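Local coordinates for protein tyrosine aminotransferase (Leishmania infantum, PDB 4IX8) that probably transfers the amino group of tyrosine to 2-oxoglutarate with the help of pyridoxal 5'-phosphate, like other aminotransferases of its class, at residues A368-N380 / M413-S425. Numbering follows the deposited sequence.
Sequences APQASMFVMLKLN and MSGFLRATVSRPS
Strands 374-379 and 416-420 run antiparallel at 153°, zipped by six backbone hydrogen bonds from Val421 N to Met373 O (2.8 Å) at one end to Leu379 N with Gly415 O (2.9 Å) at the other; Val375 with Ala419 and Leu377 with Leu417 form the doubly bonded pairs between. On the sheet face carrying Phe374, Met376 and Lys378, the guanidinium of Arg418 lies over the Phe374 ring, the planes 18° apart and NH1 3.4 Å from Phe374 CE1. A bend at chi3 (69°) after an extended start folds Arg418 onto the ring; Asn221 and the carbonyl of Ser73 take hydrogen bonds from its NH1 and NH2, fixing its rotation. Further along, Met376 crosses Phe416 at about a right angle, its CE 3.5 Å from Phe416 CB. The aliphatic part of Lys378 runs obliquely by the same ring, CB 3.4 Å from Phe416 CE2, and Trp196 meets that ring too. The other face is aliphatic: Val375 CG1 rests 3.8 Å from Ala419 CB, and Leu379 CD2 meets Leu417 CD1 at 3.9 Å. Helix 390-401 covers Leu379 and Leu417, while Tyr354 of helix 337-355 touches Ala419 and Val421. With helices against one face, strand 416-420 is the central strand of the small mixed sheet and 374-379 its neighbour, as in the alpha/beta C-terminal domain of fold-type I aminotransferases.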
loop_
_atom_site.group_PDB
_atom_site.type_symbol
_atom_site.label_atom_id
_atom_site.label_comp_id
_atom_site.label_asym_id
_atom_site.label_seq_id
_atom_site.Cartn_x
_atom_site.Cartn_y
_atom_site.Cartn_z
ATOM N N ALA A 368 -12.772 30.032 9.188
ATOM C CA ALA A 368 -12.276 29.304 10.330
ATOM C C ALA A 368 -12.639 27.817 10.117
ATOM O O ALA A 368 -13.674 27.489 9.540
ATOM C CB ALA A 368 -12.867 29.857 11.622
ATOM N N PRO A 369 -11.754 26.910 10.513
ATOM C CA PRO A 369 -12.036 25.489 10.302
ATOM C C PRO A 369 -13.166 24.963 11.194
ATOM O O PRO A 369 -13.193 25.262 12.379
ATOM C CB PRO A 369 -10.685 24.821 10.633
ATOM C CG PRO A 369 -9.976 25.772 11.486
ATOM C CD PRO A 369 -10.411 27.136 11.061
ATOM N N GLN A 370 -14.075 24.175 10.639
ATOM C CA GLN A 370 -15.102 23.533 11.448
ATOM C C GLN A 370 -14.758 22.083 11.718
ATOM O O GLN A 370 -15.484 21.392 12.442
ATOM C CB GLN A 370 -16.444 23.616 10.738
ATOM C CG GLN A 370 -16.888 25.029 10.583
ATOM C CD GLN A 370 -16.948 25.716 11.922
ATOM O OE1 GLN A 370 -17.368 25.127 12.932
ATOM N NE2 GLN A 370 -16.484 26.968 11.954
ATOM N N ALA A 371 -13.653 21.627 11.127
ATOM C CA ALA A 371 -13.282 20.213 11.162
ATOM C C ALA A 371 -11.918 19.963 10.545
ATOM O O ALA A 371 -11.278 20.885 10.017
ATOM C CB ALA A 371 -14.312 19.388 10.433
ATOM N N SER A 372 -11.514 18.689 10.580
ATOM C CA SER A 372 -10.215 18.261 10.074
ATOM C C SER A 372 -9.141 19.055 10.837
ATOM O O SER A 372 -9.416 19.521 11.939
ATOM C CB SER A 372 -10.119 18.460 8.575
ATOM O OG SER A 372 -8.892 17.967 8.090
ATOM N N MET A 373 -7.938 19.187 10.262
ATOM C CA MET A 373 -6.730 19.715 10.957
ATOM C C MET A 373 -6.047 20.888 10.256
ATOM O O MET A 373 -4.908 21.237 10.580
ATOM C CB MET A 373 -5.669 18.614 11.102
ATOM C CG MET A 373 -6.046 17.403 11.936
ATOM S SD MET A 373 -5.073 15.919 11.508
ATOM C CE MET A 373 -3.493 16.579 10.972
ATOM N N PHE A 374 -6.720 21.474 9.279
ATOM C CA PHE A 374 -6.082 22.431 8.383
ATOM C C PHE A 374 -6.881 23.702 8.232
ATOM O O PHE A 374 -8.087 23.720 8.440
ATOM C CB PHE A 374 -5.898 21.814 7.001
ATOM C CG PHE A 374 -5.236 20.455 7.017
ATOM C CD1 PHE A 374 -3.858 20.340 7.121
ATOM C CD2 PHE A 374 -5.989 19.306 6.951
ATOM C CE1 PHE A 374 -3.268 19.115 7.138
ATOM C CE2 PHE A 374 -5.383 18.072 6.955
ATOM C CZ PHE A 374 -4.033 17.983 7.040
ATOM N N VAL A 375 -6.202 24.759 7.829
ATOM C CA VAL A 375 -6.874 25.976 7.484
ATOM C C VAL A 375 -6.329 26.459 6.149
ATOM O O VAL A 375 -5.186 26.156 5.797
ATOM C CB VAL A 375 -6.700 27.022 8.614
ATOM C CG1 VAL A 375 -5.280 27.571 8.662
ATOM C CG2 VAL A 375 -7.703 28.115 8.460
ATOM N N MET A 376 -7.179 27.122 5.369
ATOM C CA MET A 376 -6.765 27.725 4.115
ATOM C C MET A 376 -6.793 29.248 4.238
ATOM O O MET A 376 -7.847 29.854 4.458
ATOM C CB MET A 376 -7.665 27.267 2.978
ATOM C CG MET A 376 -7.348 25.886 2.451
ATOM S SD MET A 376 -5.781 25.791 1.555
ATOM C CE MET A 376 -6.345 26.074 -0.123
ATOM N N LEU A 377 -5.631 29.853 4.033
ATOM C CA LEU A 377 -5.442 31.290 4.160
ATOM C C LEU A 377 -5.554 31.876 2.783
ATOM O O LEU A 377 -4.817 31.466 1.894
ATOM C CB LEU A 377 -4.085 31.609 4.748
ATOM C CG LEU A 377 -3.824 30.844 6.038
ATOM C CD1 LEU A 377 -2.411 31.152 6.488
ATOM C CD2 LEU A 377 -4.870 31.232 7.144
ATOM N N LYS A 378 -6.470 32.818 2.599
ATOM C CA LYS A 378 -6.639 33.419 1.290
ATOM C C LYS A 378 -5.820 34.686 1.185
ATOM O O LYS A 378 -5.877 35.535 2.077
ATOM C CB LYS A 378 -8.093 33.719 1.022
ATOM C CG LYS A 378 -8.313 34.291 -0.339
ATOM C CD LYS A 378 -9.813 34.423 -0.592
ATOM C CE LYS A 378 -10.128 35.426 -1.712
ATOM N NZ LYS A 378 -9.276 35.167 -2.915
ATOM N N LEU A 379 -5.055 34.816 0.103
ATOM C CA LEU A 379 -4.176 35.969 -0.070
ATOM C C LEU A 379 -4.771 37.078 -0.900
ATOM O O LEU A 379 -5.156 36.842 -2.040
ATOM C CB LEU A 379 -2.868 35.536 -0.719
ATOM C CG LEU A 379 -2.102 34.456 0.046
ATOM C CD1 LEU A 379 -0.878 34.088 -0.760
ATOM C CD2 LEU A 379 -1.738 34.992 1.440
ATOM N N ASN A 380 -4.852 38.292 -0.346
ATOM C CA ASN A 380 -5.148 39.457 -1.181
ATOM C C ASN A 380 -3.844 39.972 -1.780
ATOM O O ASN A 380 -3.103 40.721 -1.143
ATOM C CB ASN A 380 -5.847 40.572 -0.396
ATOM C CG ASN A 380 -6.535 41.600 -1.316
ATOM O OD1 ASN A 380 -6.143 41.776 -2.477
ATOM N ND2 ASN A 380 -7.579 42.251 -0.804
ATOM N N MET A 413 -5.670 24.964 -6.218
ATOM C CA MET A 413 -6.239 26.315 -6.180
ATOM C C MET A 413 -5.231 27.335 -5.676
ATOM O O MET A 413 -4.926 27.397 -4.492
ATOM C CB MET A 413 -7.500 26.376 -5.326
ATOM C CG MET A 413 -8.159 27.713 -5.443
ATOM S SD MET A 413 -9.814 27.822 -4.721
ATOM C CE MET A 413 -10.806 26.920 -5.901
ATOM N N SER A 414 -4.700 28.089 -6.632
ATOM C CA SER A 414 -3.776 29.165 -6.426
ATOM C C SER A 414 -4.422 30.271 -5.640
ATOM O O SER A 414 -5.638 30.407 -5.646
ATOM C CB SER A 414 -3.271 29.725 -7.777
ATOM O OG SER A 414 -2.162 28.936 -8.219
ATOM N N GLY A 415 -3.581 31.055 -4.965
ATOM C CA GLY A 415 -4.029 32.228 -4.254
ATOM C C GLY A 415 -4.278 31.950 -2.780
ATOM O O GLY A 415 -4.739 32.852 -2.044
ATOM N N PHE A 416 -3.893 30.754 -2.324
ATOM C CA PHE A 416 -4.109 30.366 -0.934
ATOM C C PHE A 416 -2.905 29.741 -0.308
ATOM O O PHE A 416 -1.928 29.429 -0.994
ATOM C CB PHE A 416 -5.253 29.372 -0.819
ATOM C CG PHE A 416 -6.586 29.924 -1.251
ATOM C CD1 PHE A 416 -6.910 30.021 -2.590
ATOM C CD2 PHE A 416 -7.506 30.364 -0.312
ATOM C CE1 PHE A 416 -8.121 30.559 -2.999
ATOM C CE2 PHE A 416 -8.732 30.868 -0.711
ATOM C CZ PHE A 416 -9.031 30.961 -2.072
ATOM N N LEU A 417 -3.017 29.502 0.998
ATOM C CA LEU A 417 -1.988 28.800 1.750
ATOM C C LEU A 417 -2.623 27.815 2.715
ATOM O O LEU A 417 -3.576 28.165 3.420
ATOM C CB LEU A 417 -1.131 29.770 2.541
ATOM C CG LEU A 417 -0.399 30.851 1.757
ATOM C CD1 LEU A 417 0.134 31.837 2.746
ATOM C CD2 LEU A 417 0.731 30.237 0.942
ATOM N N ARG A 418 -2.094 26.596 2.754
ATOM C CA ARG A 418 -2.548 25.620 3.719
ATOM C C ARG A 418 -1.653 25.682 4.932
ATOM O O ARG A 418 -0.446 25.605 4.803
ATOM C CB ARG A 418 -2.545 24.165 3.172
ATOM C CG ARG A 418 -3.445 23.278 4.026
ATOM C CD ARG A 418 -3.298 21.820 3.779
ATOM N NE ARG A 418 -2.011 21.306 4.225
ATOM C CZ ARG A 418 -1.700 20.011 4.216
ATOM N NH1 ARG A 418 -2.571 19.098 3.775
ATOM N NH2 ARG A 418 -0.525 19.627 4.656
ATOM N N ALA A 419 -2.267 25.799 6.103
ATOM C CA ALA A 419 -1.553 25.804 7.363
ATOM C C ALA A 419 -2.211 24.797 8.273
ATOM O O ALA A 419 -3.432 24.564 8.222
ATOM C CB ALA A 419 -1.563 27.172 7.987
ATOM N N THR A 420 -1.381 24.188 9.093
ATOM C CA THR A 420 -1.794 23.129 9.981
ATOM C C THR A 420 -2.225 23.665 11.327
ATOM O O THR A 420 -1.587 24.539 11.886
ATOM C CB THR A 420 -0.641 22.134 10.138
ATOM O OG1 THR A 420 -0.602 21.309 8.949
ATOM C CG2 THR A 420 -0.822 21.266 11.338
ATOM N N VAL A 421 -3.300 23.098 11.856
ATOM C CA VAL A 421 -3.885 23.528 13.144
ATOM C C VAL A 421 -3.510 22.605 14.350
ATOM O O VAL A 421 -3.859 22.874 15.501
ATOM C CB VAL A 421 -5.421 23.665 12.950
ATOM C CG1 VAL A 421 -6.170 23.793 14.221
ATOM C CG2 VAL A 421 -5.704 24.886 12.070
ATOM N N SER A 422 -2.859 21.489 14.051
ATOM C CA SER A 422 -2.676 20.380 14.974
ATOM C C SER A 422 -1.408 20.527 15.779
ATOM O O SER A 422 -1.092 19.666 16.589
ATOM C CB SER A 422 -2.636 19.069 14.225
ATOM O OG SER A 422 -1.434 18.996 13.497
ATOM N N ARG A 423 -0.617 21.553 15.500
ATOM C CA ARG A 423 0.566 21.764 16.309
ATOM C C ARG A 423 0.273 22.481 17.645
ATOM O O ARG A 423 -0.818 23.033 17.851
ATOM C CB ARG A 423 1.606 22.493 15.462
ATOM C CG ARG A 423 1.914 21.658 14.178
ATOM C CD ARG A 423 3.326 21.888 13.697
ATOM N NE ARG A 423 4.299 21.409 14.680
ATOM C CZ ARG A 423 5.607 21.629 14.614
ATOM N NH1 ARG A 423 6.404 21.172 15.565
ATOM N NH2 ARG A 423 6.124 22.334 13.616
ATOM N N PRO A 424 1.252 22.461 18.571
ATOM C CA PRO A 424 1.053 23.140 19.862
ATOM C C PRO A 424 0.972 24.653 19.711
ATOM O O PRO A 424 1.639 25.220 18.845
ATOM C CB PRO A 424 2.290 22.714 20.690
ATOM C CG PRO A 424 2.785 21.463 20.049
ATOM C CD PRO A 424 2.483 21.649 18.564
ATOM N N SER A 425 0.148 25.283 20.545
ATOM C CA SER A 425 -0.091 26.724 20.470
ATOM C C SER A 425 1.169 27.564 20.454
ATOM O O SER A 425 1.252 28.575 19.757
ATOM C CB SER A 425 -0.962 27.153 21.643
ATOM O OG SER A 425 -2.246 26.595 21.466
#